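Local coordinates for hypothetical protein (Bacteroides caccae, PDB 4M8R), which is of unknown function but combines an N-terminal Ig-like domain with a WD40-like beta-propeller domain and forms a four-chain assembly, at residues 117-122 and 409-414; 130-135 and 414-419. All blocks are in the same frame, centred on the assembly; numbering follows the deposited sequence.

Interaction 1 of 2, residues 117-122 and 409-414; sequences FRLYGI and TDLSDM
L119, on the strand 118-123, and L411, in the irregular chain that precedes strand 419-422, have the closest pair of CA atoms across the two segments at 10.4 Å, a spacing that side chains alone bridge, since no hydrogen bond crosses it. One methyl of L119 does the work. Its CD2 stands 4.0 Å from L411 CD1 and 3.8 Å from CE of M414, a selenomethionine. These two partner carbons, L411 CD1 and M414 CE, lie 4.2 Å from each other, so the three methyls form a near-equilateral triangle rather than a line. The CB of L119 points toward the loop, and with CG anti to the backbone N (chi1 -170°) CD2 is the methyl that meets L411 and M414. M414 reaches the same methyl by bending at both chi2 and chi3, and its side chain meets that of L119 at about a right angle, whereas L411 crosses it obliquely. All three residues are buried, which makes this a small buried apolar contact, 79 Å² in all. Around it, L119 also packs on Y133 of strand 128-133 and W421 of strand 419-422, the two neighbours of its own strand in an antiparallel sheet, while M414 leans on V419.

Interaction 2 of 2, residues 130-135 and 414-419; sequences ERAYAE and MPYNSV
E130 and Y416 join strand 128-133, an inner strand of a four-stranded antiparallel sheet of the WD40-like domain, to the loop that leads into its last strand, 419-422. That final strand pairs with 118-123 near the start of the domain, consistent with the closure of a beta-propeller by its chain ends. Strand 128-133 carries a classic beta bulge here, A132 and Y133 both facing L119, and P415 is the centre of an inverse gamma turn just before Y416, whose CB points toward the strand.

The close packing gathers round the aromatic ring. A132 CB lies 3.9 Å from Y416 CE2, at a slant to the ring, and 4.0 Å from M414 SE. That selenium sits at the ring edge, in its plane, 3.8 Å from Y416 CE2. P415 CD covers one face, 4.0 Å above the plane and offset toward the rim. These neighbours, with E130 OE1 also in plane at the edge, probably restrict the ring's rotation.

E130 and A132, which grip the ring from the strand, already border solvent. Beyond them the solvent side is looser: P415 and N417 are exposed, and the CB of R131 points away from the loop. N417 turns to R393 instead of the strand. Beside the apolar contacts, one hydrogen bond ties E130 to the loop. E130 runs extended beyond CG (chi2 -178°), which brings its carboxylate to the phenol. A phenylalanine in place of Y416 would probably leave E130 OE1 without this donor and the carboxylate freer to turn.

The bond is short, 2.5 Å from Y416 OH to E130 OE1; the acceptor uses its anti lone pair, and the carboxylate stands nearly perpendicular to the ring, the planes 88° apart.

Interactions 1 and 2 have centres about 3 Å apart and share M414, whose CE touches L119 and whose SE touches A132 on the neighbouring strand, so one side chain from the loop residues 409-418 meets two adjacent strands. Those strands are tied by probable hydrogen bonds of 2.7 Å from A132 N to L119 O and of 2.7 Å from G121 N to E130 O. Y416 bridges both interactions, with its CD1 3.4 Å from I122 O. With the function unknown, neither contact can be tied to an active site. Residues of both segment pairs also meet the second subunit: D410 N hydrogen-bonds E136 OE2 and E135 OE1 forms a salt bridge with R375 NH1, both partners being of that subunit.

Interaction 1 of 2, residues 117-122 and 409-414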
loop_
_atom_site.group_PDB
_atom_site.type_symbol
_atom_site.label_atom_id
_atom_site.label_comp_id
_atom_site.label_asym_id
_atom_site.label_seq_id
_atom_site.Cartn_x
_atom_site.Cartn_y
_atom_site.Cartn_z
ATOM N N PHE A 117 2.330 19.752 -10.544
ATOM C CA PHE A 117 1.073 20.430 -10.820
ATOM C C PHE A 117 1.303 21.771 -11.498
ATOM O O PHE A 117 2.161 22.533 -11.090
ATOM C CB PHE A 117 0.249 20.599 -9.538
ATOM C CG PHE A 117 -0.640 19.430 -9.251
ATOM C CD1 PHE A 117 -0.166 18.343 -8.533
ATOM C CD2 PHE A 117 -1.942 19.402 -9.734
ATOM C CE1 PHE A 117 -0.976 17.250 -8.288
ATOM C CE2 PHE A 117 -2.762 18.313 -9.493
ATOM C CZ PHE A 117 -2.276 17.234 -8.771
ATOM N N ARG A 118 0.514 22.037 -12.535
ATOM C CA ARG A 118 0.632 23.249 -13.341
ATOM C C ARG A 118 -0.743 23.888 -13.502
ATOM O O ARG A 118 -1.759 23.191 -13.531
ATOM C CB ARG A 118 1.225 22.901 -14.707
ATOM C CG ARG A 118 2.608 22.271 -14.612
ATOM C CD ARG A 118 3.173 21.831 -15.949
ATOM N NE ARG A 118 4.489 21.222 -15.775
ATOM C CZ ARG A 118 5.230 20.712 -16.759
ATOM N NH1 ARG A 118 4.799 20.739 -18.015
ATOM N NH2 ARG A 118 6.415 20.175 -16.486
ATOM N N LEU A 119 -0.775 25.212 -13.587
ATOM C CA LEU A 119 -2.031 25.945 -13.683
ATOM C C LEU A 119 -2.306 26.324 -15.137
ATOM O O LEU A 119 -1.432 26.874 -15.818
ATOM C CB LEU A 119 -1.974 27.200 -12.815
ATOM C CG LEU A 119 -3.295 27.935 -12.618
ATOM C CD1 LEU A 119 -4.275 27.108 -11.801
ATOM C CD2 LEU A 119 -3.036 29.276 -11.952
ATOM N N TYR A 120 -3.521 26.031 -15.599
ATOM C CA TYR A 120 -3.921 26.284 -16.979
ATOM C C TYR A 120 -5.150 27.180 -17.016
ATOM O O TYR A 120 -6.069 27.005 -16.224
ATOM C CB TYR A 120 -4.241 24.968 -17.687
ATOM C CG TYR A 120 -3.096 23.986 -17.724
ATOM C CD1 TYR A 120 -2.839 23.145 -16.647
ATOM C CD2 TYR A 120 -2.268 23.893 -18.841
ATOM C CE1 TYR A 120 -1.789 22.246 -16.676
ATOM C CE2 TYR A 120 -1.214 22.995 -18.881
ATOM C CZ TYR A 120 -0.978 22.175 -17.795
ATOM O OH TYR A 120 0.069 21.280 -17.832
ATOM N N GLY A 121 -5.166 28.131 -17.944
ATOM C CA GLY A 121 -6.303 29.036 -18.118
ATOM C C GLY A 121 -6.999 28.834 -19.453
ATOM O O GLY A 121 -6.356 28.492 -20.450
ATOM N N ILE A 122 -8.309 29.066 -19.475
ATOM C CA ILE A 122 -9.091 29.007 -20.713
ATOM C C ILE A 122 -9.118 30.390 -21.365
ATOM O O ILE A 122 -9.676 31.332 -20.799
ATOM C CB ILE A 122 -10.556 28.576 -20.464
ATOM C CG1 ILE A 122 -10.642 27.402 -19.481
ATOM C CG2 ILE A 122 -11.235 28.222 -21.782
ATOM C CD1 ILE A 122 -9.917 26.156 -19.922
ATOM N N THR A 409 2.147 36.295 -7.021
ATOM C CA THR A 409 2.608 37.579 -7.553
ATOM C C THR A 409 2.925 37.561 -9.057
ATOM O O THR A 409 2.943 38.613 -9.695
ATOM C CB THR A 409 3.839 38.093 -6.778
ATOM O OG1 THR A 409 4.797 37.038 -6.645
ATOM C CG2 THR A 409 3.428 38.586 -5.393
ATOM N N ASP A 410 3.173 36.381 -9.622
ATOM C CA ASP A 410 3.402 36.256 -11.069
ATOM C C ASP A 410 2.122 36.357 -11.892
ATOM O O ASP A 410 2.180 36.535 -13.109
ATOM C CB ASP A 410 4.066 34.913 -11.394
ATOM C CG ASP A 410 5.492 34.825 -10.898
ATOM O OD1 ASP A 410 6.067 35.864 -10.502
ATOM O OD2 ASP A 410 6.042 33.704 -10.916
ATOM N N LEU A 411 0.973 36.235 -11.233
ATOM C CA LEU A 411 -0.298 36.003 -11.918
ATOM C C LEU A 411 -1.332 37.106 -11.639
ATOM O O LEU A 411 -2.338 36.885 -10.952
ATOM C CB LEU A 411 -0.840 34.626 -11.514
ATOM C CG LEU A 411 0.171 33.475 -11.512
ATOM C CD1 LEU A 411 -0.513 32.199 -11.055
ATOM C CD2 LEU A 411 0.821 33.271 -12.874
ATOM N N SER A 412 -1.064 38.292 -12.184
ATOM C CA SER A 412 -1.990 39.427 -12.112
ATOM C C SER A 412 -2.677 39.709 -13.456
ATOM O O SER A 412 -3.809 40.200 -13.479
ATOM C CB SER A 412 -1.254 40.681 -11.634
ATOM O OG SER A 412 -0.739 40.498 -10.327
ATOM N N ASP A 413 -1.996 39.414 -14.566
ATOM C CA ASP A 413 -2.577 39.625 -15.903
ATOM C C ASP A 413 -3.797 38.719 -16.119
ATOM O O ASP A 413 -4.924 39.214 -16.177
ATOM C CB ASP A 413 -1.524 39.468 -17.026
ATOM C CG ASP A 413 -0.794 38.123 -16.997
ATOM O OD1 ASP A 413 -0.716 37.481 -15.926
ATOM O OD2 ASP A 413 -0.290 37.709 -18.060
HETATM N N MSE A 414 -3.564 37.408 -16.203
HETATM C CA MSE A 414 -4.617 36.388 -16.246
HETATM C C MSE A 414 -5.866 36.791 -17.003
HETATM O O MSE A 414 -6.879 37.138 -16.389
HETATM C CB MSE A 414 -4.995 36.012 -14.803
HETATM C CG MSE A 414 -3.807 35.580 -13.936
HETATM SE SE MSE A 414 -3.027 33.862 -14.528
HETATM C CE MSE A 414 -4.041 32.704 -13.307
#

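Interaction 2 of 2, residues 130-135 and 414-419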
loop_
_atom_site.group_PDB
_atom_site.type_symbol
_atom_site.label_atom_id
_atom_site.label_comp_id
_atom_site.label_asym_id
_atom_site.label_seq_id
_atom_site.Cartn_x
_atom_site.Cartn_y
_atom_site.Cartn_z
ATOM N N GLU A 130 -4.213 27.638 -22.122
ATOM C CA GLU A 130 -2.882 28.210 -21.931
ATOM C C GLU A 130 -2.299 27.781 -20.599
ATOM O O GLU A 130 -3.000 27.790 -19.590
ATOM C CB GLU A 130 -2.951 29.742 -21.968
ATOM C CG GLU A 130 -3.172 30.333 -23.353
ATOM C CD GLU A 130 -3.178 31.853 -23.366
ATOM O OE1 GLU A 130 -3.152 32.478 -22.281
ATOM O OE2 GLU A 130 -3.216 32.426 -24.476
ATOM N N ARG A 131 -1.016 27.426 -20.586
ATOM C CA ARG A 131 -0.325 27.162 -19.328
ATOM C C ARG A 131 0.027 28.483 -18.669
ATOM O O ARG A 131 0.870 29.215 -19.170
ATOM C CB ARG A 131 0.940 26.345 -19.548
ATOM C CG ARG A 131 1.641 25.964 -18.251
ATOM C CD ARG A 131 2.779 25.003 -18.519
ATOM N NE ARG A 131 3.830 25.656 -19.291
ATOM C CZ ARG A 131 4.638 25.043 -20.154
ATOM N NH1 ARG A 131 4.529 23.735 -20.386
ATOM N NH2 ARG A 131 5.562 25.751 -20.799
ATOM N N ALA A 132 -0.627 28.785 -17.552
ATOM C CA ALA A 132 -0.471 30.078 -16.883
ATOM C C ALA A 132 0.659 30.063 -15.865
ATOM O O ALA A 132 1.304 31.085 -15.639
ATOM C CB ALA A 132 -1.775 30.476 -16.204
ATOM N N TYR A 133 0.878 28.912 -15.233
ATOM C CA TYR A 133 1.935 28.777 -14.237
ATOM C C TYR A 133 2.507 27.366 -14.202
ATOM O O TYR A 133 1.776 26.374 -14.254
ATOM C CB TYR A 133 1.416 29.154 -12.841
ATOM C CG TYR A 133 2.399 28.850 -11.732
ATOM C CD1 TYR A 133 3.377 29.767 -11.371
ATOM C CD2 TYR A 133 2.360 27.633 -11.054
ATOM C CE1 TYR A 133 4.284 29.487 -10.363
ATOM C CE2 TYR A 133 3.266 27.342 -10.049
ATOM C CZ TYR A 133 4.222 28.273 -9.706
ATOM O OH TYR A 133 5.115 27.985 -8.707
ATOM N N ALA A 134 3.828 27.298 -14.111
ATOM C CA ALA A 134 4.537 26.067 -13.785
ATOM C C ALA A 134 5.756 26.485 -12.986
ATOM O O ALA A 134 6.286 27.572 -13.205
ATOM C CB ALA A 134 4.943 25.327 -15.047
ATOM N N GLU A 135 6.201 25.649 -12.056
ATOM C CA GLU A 135 7.350 26.019 -11.238
ATOM C C GLU A 135 8.662 25.873 -12.007
ATOM O O GLU A 135 8.700 25.272 -13.078
ATOM C CB GLU A 135 7.369 25.268 -9.908
ATOM C CG GLU A 135 7.547 23.770 -9.993
ATOM C CD GLU A 135 7.443 23.129 -8.623
ATOM O OE1 GLU A 135 8.309 23.431 -7.766
ATOM O OE2 GLU A 135 6.503 22.330 -8.408
HETATM N N MSE A 414 -3.564 37.408 -16.203
HETATM C CA MSE A 414 -4.617 36.388 -16.246
HETATM C C MSE A 414 -5.866 36.791 -17.003
HETATM O O MSE A 414 -6.879 37.138 -16.389
HETATM C CB MSE A 414 -4.995 36.012 -14.803
HETATM C CG MSE A 414 -3.807 35.580 -13.936
HETATM SE SE MSE A 414 -3.027 33.862 -14.528
HETATM C CE MSE A 414 -4.041 32.704 -13.307
ATOM N N PRO A 415 -5.821 36.736 -18.348
ATOM C CA PRO A 415 -7.011 37.000 -19.165
ATOM C C PRO A 415 -7.926 35.768 -19.289
ATOM O O PRO A 415 -8.221 35.317 -20.401
ATOM C CB PRO A 415 -6.411 37.393 -20.519
ATOM C CG PRO A 415 -5.150 36.607 -20.594
ATOM C CD PRO A 415 -4.629 36.503 -19.185
ATOM N N TYR A 416 -8.375 35.251 -18.143
ATOM C CA TYR A 416 -9.158 34.013 -18.070
ATOM C C TYR A 416 -10.325 34.159 -17.099
ATOM O O TYR A 416 -10.232 34.892 -16.112
ATOM C CB TYR A 416 -8.298 32.846 -17.564
ATOM C CG TYR A 416 -6.910 32.728 -18.152
ATOM C CD1 TYR A 416 -6.724 32.464 -19.501
ATOM C CD2 TYR A 416 -5.781 32.843 -17.346
ATOM C CE1 TYR A 416 -5.454 32.344 -20.040
ATOM C CE2 TYR A 416 -4.504 32.722 -17.877
ATOM C CZ TYR A 416 -4.349 32.472 -19.223
ATOM O OH TYR A 416 -3.090 32.350 -19.758
ATOM N N ASN A 417 -11.410 33.435 -17.371
ATOM C CA ASN A 417 -12.512 33.269 -16.410
ATOM C C ASN A 417 -12.445 31.932 -15.679
ATOM O O ASN A 417 -13.023 31.781 -14.601
ATOM C CB ASN A 417 -13.876 33.389 -17.104
ATOM C CG ASN A 417 -14.373 34.820 -17.182
ATOM O OD1 ASN A 417 -14.312 35.563 -16.202
ATOM N ND2 ASN A 417 -14.884 35.209 -18.345
ATOM N N SER A 418 -11.758 30.963 -16.276
ATOM C CA SER A 418 -11.568 29.659 -15.661
ATOM C C SER A 418 -10.097 29.294 -15.668
ATOM O O SER A 418 -9.423 29.412 -16.695
ATOM C CB SER A 418 -12.360 28.595 -16.417
ATOM O OG SER A 418 -13.720 28.964 -16.526
ATOM N N VAL A 419 -9.603 28.865 -14.512
ATOM C CA VAL A 419 -8.280 28.257 -14.418
ATOM C C VAL A 419 -8.400 26.922 -13.702
ATOM O O VAL A 419 -9.325 26.714 -12.919
ATOM C CB VAL A 419 -7.259 29.151 -13.685
ATOM C CG1 VAL A 419 -6.961 30.392 -14.510
ATOM C CG2 VAL A 419 -7.741 29.520 -12.287
#